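Local atomic coordinates of actin-binding protein, cofilin/tropomyosin family protein, putative (Entamoeba histolytica, PDB entry 4LIZ), a protein that binds actin filaments and stabilises them, and may help maintain F-actin during phagocytosis and pseudopod formation. Residues 58-63 / 96-101; 82-87 / 116-121. One frame throughout, in Å; residues are numbered along the deposited sequence.

Contact 1: residues 58-63 / 96-101; sequences DALQFA and AVMSIL
The side chain of Met98, a selenomethionine in this crystal, comes off the helix and wedges its end between Leu60 and Phe62 of the strand. Its SE lies 3.5 Å from Phe62 CZ, the two side chains meeting tip to tip. This is a Met-aromatic contact in which the selenium approaches obliquely, 56° off the ring normal. Beyond it, the terminal CE lies 3.3 Å from Leu60 CD2, a spacing shorter than usual and perhaps partly a matter of how the methyl was placed. Met98 CG stands anti to the backbone N (chi1 169°), and bends at the next two torsions carry the chain to the strand; an unbranched, flexible residue suits such a path. Leu101, one helical turn on from Val97, brings CD2 to the ring edge of Phe62, 3.8 Å from CE1. Val97 CG1 touches Leu60 CD1 more loosely. The contact is helix 92-108 lying on the mixed sheet of the ADF-homology fold; the helix segment's axis runs 10.0 Å from that of strand 60-63, roughly parallel to it, at 28°. Strand alternation sends Leu60 and Phe62, apolar and buried as suits a helix-facing side, to the helix and Gln61 to the other side, where its amide is held by Lys56, Ala54 and Asp41. Around the apolar cluster, Val105 also touches Phe62, Leu94 and Val31 pack on Leu60, and Phe4 touches Leu101.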
# COMPACT_ATOMS: atom_id res chain seq x y z
N ASP A 58 -15.18 3.07 -4.51
CA ASP A 58 -15.24 4.38 -5.14
C ASP A 58 -14.07 5.31 -4.93
O ASP A 58 -14.16 6.52 -5.14
CB ASP A 58 -16.55 5.07 -4.81
CG ASP A 58 -16.63 5.47 -3.38
OD1 ASP A 58 -15.84 4.95 -2.57
OD2 ASP A 58 -17.45 6.35 -3.06
N ALA A 59 -12.91 4.71 -4.48
CA ALA A 59 -11.81 5.51 -4.07
C ALA A 59 -10.49 5.17 -4.78
O ALA A 59 -10.29 4.04 -5.18
CB ALA A 59 -11.61 5.36 -2.53
N LEU A 60 -9.63 6.16 -4.77
CA LEU A 60 -8.19 6.00 -5.11
C LEU A 60 -7.43 5.93 -3.76
O LEU A 60 -7.52 6.87 -2.98
CB LEU A 60 -7.74 7.23 -5.93
CG LEU A 60 -6.45 6.99 -6.68
CD1 LEU A 60 -5.96 8.23 -7.50
CD2 LEU A 60 -5.33 6.82 -5.77
N GLN A 61 -6.71 4.86 -3.54
CA GLN A 61 -6.01 4.65 -2.25
C GLN A 61 -4.65 4.03 -2.46
O GLN A 61 -4.35 3.54 -3.58
CB GLN A 61 -6.88 3.81 -1.31
CG GLN A 61 -8.18 4.46 -0.84
CD GLN A 61 -9.14 3.48 -0.26
OE1 GLN A 61 -9.70 2.66 -0.94
NE2 GLN A 61 -9.19 3.45 1.07
N PHE A 62 -3.80 4.02 -1.45
CA PHE A 62 -2.57 3.31 -1.42
C PHE A 62 -2.44 2.49 -0.18
O PHE A 62 -3.05 2.92 0.83
CB PHE A 62 -1.35 4.25 -1.52
CG PHE A 62 -1.35 5.10 -2.79
CD1 PHE A 62 -1.88 6.36 -2.82
CD2 PHE A 62 -0.73 4.58 -3.90
CE1 PHE A 62 -1.94 7.12 -4.03
CE2 PHE A 62 -0.70 5.36 -5.04
CZ PHE A 62 -1.28 6.55 -5.08
N ALA A 63 -1.74 1.44 -0.13
CA ALA A 63 -1.55 0.68 1.05
C ALA A 63 -0.17 0.17 1.14
O ALA A 63 0.56 -0.08 0.15
CB ALA A 63 -2.58 -0.46 1.19
N ALA A 96 -6.80 9.48 -13.66
CA ALA A 96 -5.63 9.87 -14.49
C ALA A 96 -4.45 10.29 -13.71
O ALA A 96 -3.34 10.21 -14.28
CB ALA A 96 -6.01 10.86 -15.56
N VAL A 97 -4.63 10.80 -12.50
CA VAL A 97 -3.48 11.24 -11.67
C VAL A 97 -2.76 10.09 -11.03
O VAL A 97 -1.68 10.25 -10.47
CB VAL A 97 -3.88 12.32 -10.66
CG1 VAL A 97 -4.42 11.69 -9.37
CG2 VAL A 97 -2.74 13.26 -10.43
N MSE A 98 -3.30 8.89 -11.07
CA MSE A 98 -2.76 7.77 -10.38
C MSE A 98 -1.30 7.53 -10.61
O MSE A 98 -0.46 7.38 -9.70
CB MSE A 98 -3.55 6.49 -10.55
CG MSE A 98 -2.89 5.25 -10.04
SE MSE A 98 -2.59 5.37 -8.10
CE MSE A 98 -4.05 4.27 -7.44
N SER A 99 -0.84 7.49 -11.88
CA SER A 99 0.50 7.11 -12.03
C SER A 99 1.47 8.19 -11.51
O SER A 99 2.52 7.82 -10.94
CB SER A 99 0.89 6.81 -13.55
OG SER A 99 0.24 5.62 -14.00
N ILE A 100 1.24 9.45 -11.79
CA ILE A 100 2.17 10.53 -11.36
C ILE A 100 2.12 10.56 -9.78
O ILE A 100 3.19 10.69 -9.15
CB ILE A 100 1.89 11.87 -12.00
CG1 ILE A 100 3.04 12.80 -11.81
CG2 ILE A 100 0.59 12.44 -11.67
CD1 ILE A 100 2.99 14.03 -12.65
N LEU A 101 0.93 10.38 -9.20
CA LEU A 101 0.83 10.43 -7.71
C LEU A 101 1.58 9.21 -7.19
O LEU A 101 2.32 9.30 -6.18
CB LEU A 101 -0.56 10.42 -7.35
CG LEU A 101 -0.88 10.36 -5.82
CD1 LEU A 101 -0.14 11.44 -5.08
CD2 LEU A 101 -2.37 10.48 -5.64

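Contact 2: residues 82-87 / 116-121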
# COMPACT_ATOMS: atom_id res chain seq x y z
N ILE A 82 0.75 -1.47 -2.39
CA ILE A 82 -0.41 -1.60 -3.26
C ILE A 82 -0.88 -0.24 -3.63
O ILE A 82 -1.09 0.70 -2.82
CB ILE A 82 -1.58 -2.30 -2.53
CG1 ILE A 82 -1.18 -3.74 -2.27
CG2 ILE A 82 -2.87 -2.12 -3.27
CD1 ILE A 82 -1.99 -4.42 -1.18
N SER A 83 -1.14 0.02 -4.94
CA SER A 83 -1.97 1.10 -5.44
C SER A 83 -3.37 0.59 -5.78
O SER A 83 -3.50 -0.51 -6.30
CB SER A 83 -1.29 1.85 -6.61
OG SER A 83 -1.13 0.97 -7.70
N TRP A 84 -4.40 1.36 -5.47
CA TRP A 84 -5.76 0.92 -5.60
C TRP A 84 -6.53 2.01 -6.29
O TRP A 84 -6.62 3.17 -5.87
CB TRP A 84 -6.41 0.71 -4.19
CG TRP A 84 -7.91 0.56 -4.17
CD1 TRP A 84 -8.78 1.49 -3.95
CD2 TRP A 84 -8.62 -0.67 -4.41
NE1 TRP A 84 -10.07 0.98 -3.96
CE2 TRP A 84 -9.98 -0.37 -4.23
CE3 TRP A 84 -8.24 -1.98 -4.67
CZ2 TRP A 84 -10.95 -1.39 -4.38
CZ3 TRP A 84 -9.19 -2.99 -4.82
CH2 TRP A 84 -10.54 -2.66 -4.66
N ALA A 85 -7.28 1.64 -7.39
CA ALA A 85 -8.18 2.49 -8.11
C ALA A 85 -9.47 1.73 -8.26
O ALA A 85 -9.59 0.89 -9.15
CB ALA A 85 -7.63 2.85 -9.53
N GLY A 86 -10.42 1.99 -7.38
CA GLY A 86 -11.67 1.26 -7.34
C GLY A 86 -12.46 1.46 -8.65
O GLY A 86 -12.37 2.57 -9.24
N GLU A 87 -13.25 0.43 -8.93
CA GLU A 87 -13.99 0.47 -10.22
C GLU A 87 -15.13 1.44 -10.16
O GLU A 87 -15.67 1.80 -11.25
CB GLU A 87 -14.44 -0.92 -10.62
CG GLU A 87 -13.17 -1.64 -11.08
CD GLU A 87 -13.35 -3.15 -11.34
OE1 GLU A 87 -14.46 -3.70 -11.15
OE2 GLU A 87 -12.33 -3.80 -11.73
N LEU A 116 1.89 -3.93 -6.35
CA LEU A 116 0.69 -4.43 -7.00
C LEU A 116 -0.21 -3.27 -7.30
O LEU A 116 -0.41 -2.35 -6.44
CB LEU A 116 -0.11 -5.39 -6.13
CG LEU A 116 0.75 -6.49 -5.51
CD1 LEU A 116 0.30 -7.05 -4.15
CD2 LEU A 116 1.02 -7.46 -6.62
N HIS A 117 -0.84 -3.21 -8.45
CA HIS A 117 -1.88 -2.33 -8.73
C HIS A 117 -3.22 -3.12 -8.77
O HIS A 117 -3.31 -4.14 -9.53
CB HIS A 117 -1.73 -1.58 -10.10
CG HIS A 117 -2.81 -0.62 -10.38
ND1 HIS A 117 -3.08 0.50 -9.62
CD2 HIS A 117 -3.80 -0.65 -11.29
CE1 HIS A 117 -4.11 1.13 -10.06
NE2 HIS A 117 -4.58 0.44 -11.09
N ALA A 118 -4.23 -2.67 -8.09
CA ALA A 118 -5.47 -3.42 -8.00
C ALA A 118 -6.63 -2.48 -8.23
O ALA A 118 -6.65 -1.30 -7.89
CB ALA A 118 -5.60 -4.03 -6.57
N THR A 119 -7.67 -3.04 -8.85
CA THR A 119 -8.91 -2.35 -9.09
C THR A 119 -10.11 -3.10 -8.48
O THR A 119 -11.14 -2.55 -8.37
CB THR A 119 -9.16 -2.08 -10.60
OG1 THR A 119 -9.38 -3.32 -11.26
CG2 THR A 119 -7.97 -1.33 -11.23
N SER A 120 -9.87 -4.32 -8.07
CA SER A 120 -10.86 -5.16 -7.45
C SER A 120 -10.19 -5.96 -6.33
O SER A 120 -9.04 -6.23 -6.39
CB SER A 120 -11.41 -6.09 -8.53
OG SER A 120 -11.74 -7.31 -8.07
N LEU A 121 -10.98 -6.34 -5.33
CA LEU A 121 -10.47 -7.18 -4.28
C LEU A 121 -9.97 -8.53 -4.78
O LEU A 121 -9.13 -9.07 -4.16
CB LEU A 121 -11.46 -7.32 -3.10
CG LEU A 121 -11.81 -6.02 -2.39
CD1 LEU A 121 -12.85 -6.25 -1.32
CD2 LEU A 121 -10.62 -5.29 -1.79
O HOH W 1 -13.52 -1.98 -7.12
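Trp84 lays the six-membered part of its indole beside the turn that follows the neighbouring strand. CZ3 of Trp84 comes within 3.5 Å of Ser120 C at the ring edge, CH2 meets Leu121 CD2, and CE3 touches Ala118 CB at 3.8 Å. A methyl at Ala118 is small enough to let the broad ring swing across; CG of Trp84, anti to the backbone N (chi1 166°), sets the start of the indole beside the carbonyl carbon. Gly86 N and Thr119 CA lie over one face toward its rim. The indole NE1 is bound by Lys56 O.

The backbones pair in parallel register, Ile82 with Leu116, Ser83 with His117 and Trp84 with Ala118. Ser83 N donates to Leu116 O (2.9 Å), Ser83 O accepts from Ala118 N, and Ala85 N donates to Ala118 O (3.0 Å). Such parallel neighbours need a crossover, and helix 92-108 supplies it in a beta-alpha-beta unit. Strand 114-118 is one of the sheet's two edge strands within the chain. Ile82 CG1 lies 4.1 Å from Leu116 CD1, the two side chains crossing obliquely on the Trp84 face, where Leu124 and Ile129 also pack.

Past Ala118 regular pairing gives way to polar links: a water accepts from Glu87 N and donates to Thr119 O, and Glu87 OE2 lies 3.0 Å from Thr119 OG1. On the helix-covered face, Ser83 OG hydrogen-bonds His117 ND1 at 2.8 Å, near the imidazole plane, with Met98 and Lys102 touching both residues. Because the hydroxyl can donate or accept, this bond would probably survive either tautomer of His117, and its protonation as well.

Contacts 1 and 2 lie about 9 Å apart, centre to centre, on one mixed sheet. Along the chain their segments alternate: 58-63, 82-87, 96-101, 116-121, so neither is complete before the other begins. Strands 60-69 and 76-85 are antiparallel neighbours, joined where Gln61 N meets Trp84 O at 2.9 Å, probably a hydrogen bond. Helix 92-108, half of contact 1, is also the crossover between the paired strands of contact 2, and Met98 CE packs on Trp84 O. Contact 1 thus packs the crossover helix on one face of the sheet, while contact 2 adds edge strand 114-118 beside strand 76-85. Strands 60-69 and 76-85 also flank the F-loop, probably important for stable binding to G- and F-actin.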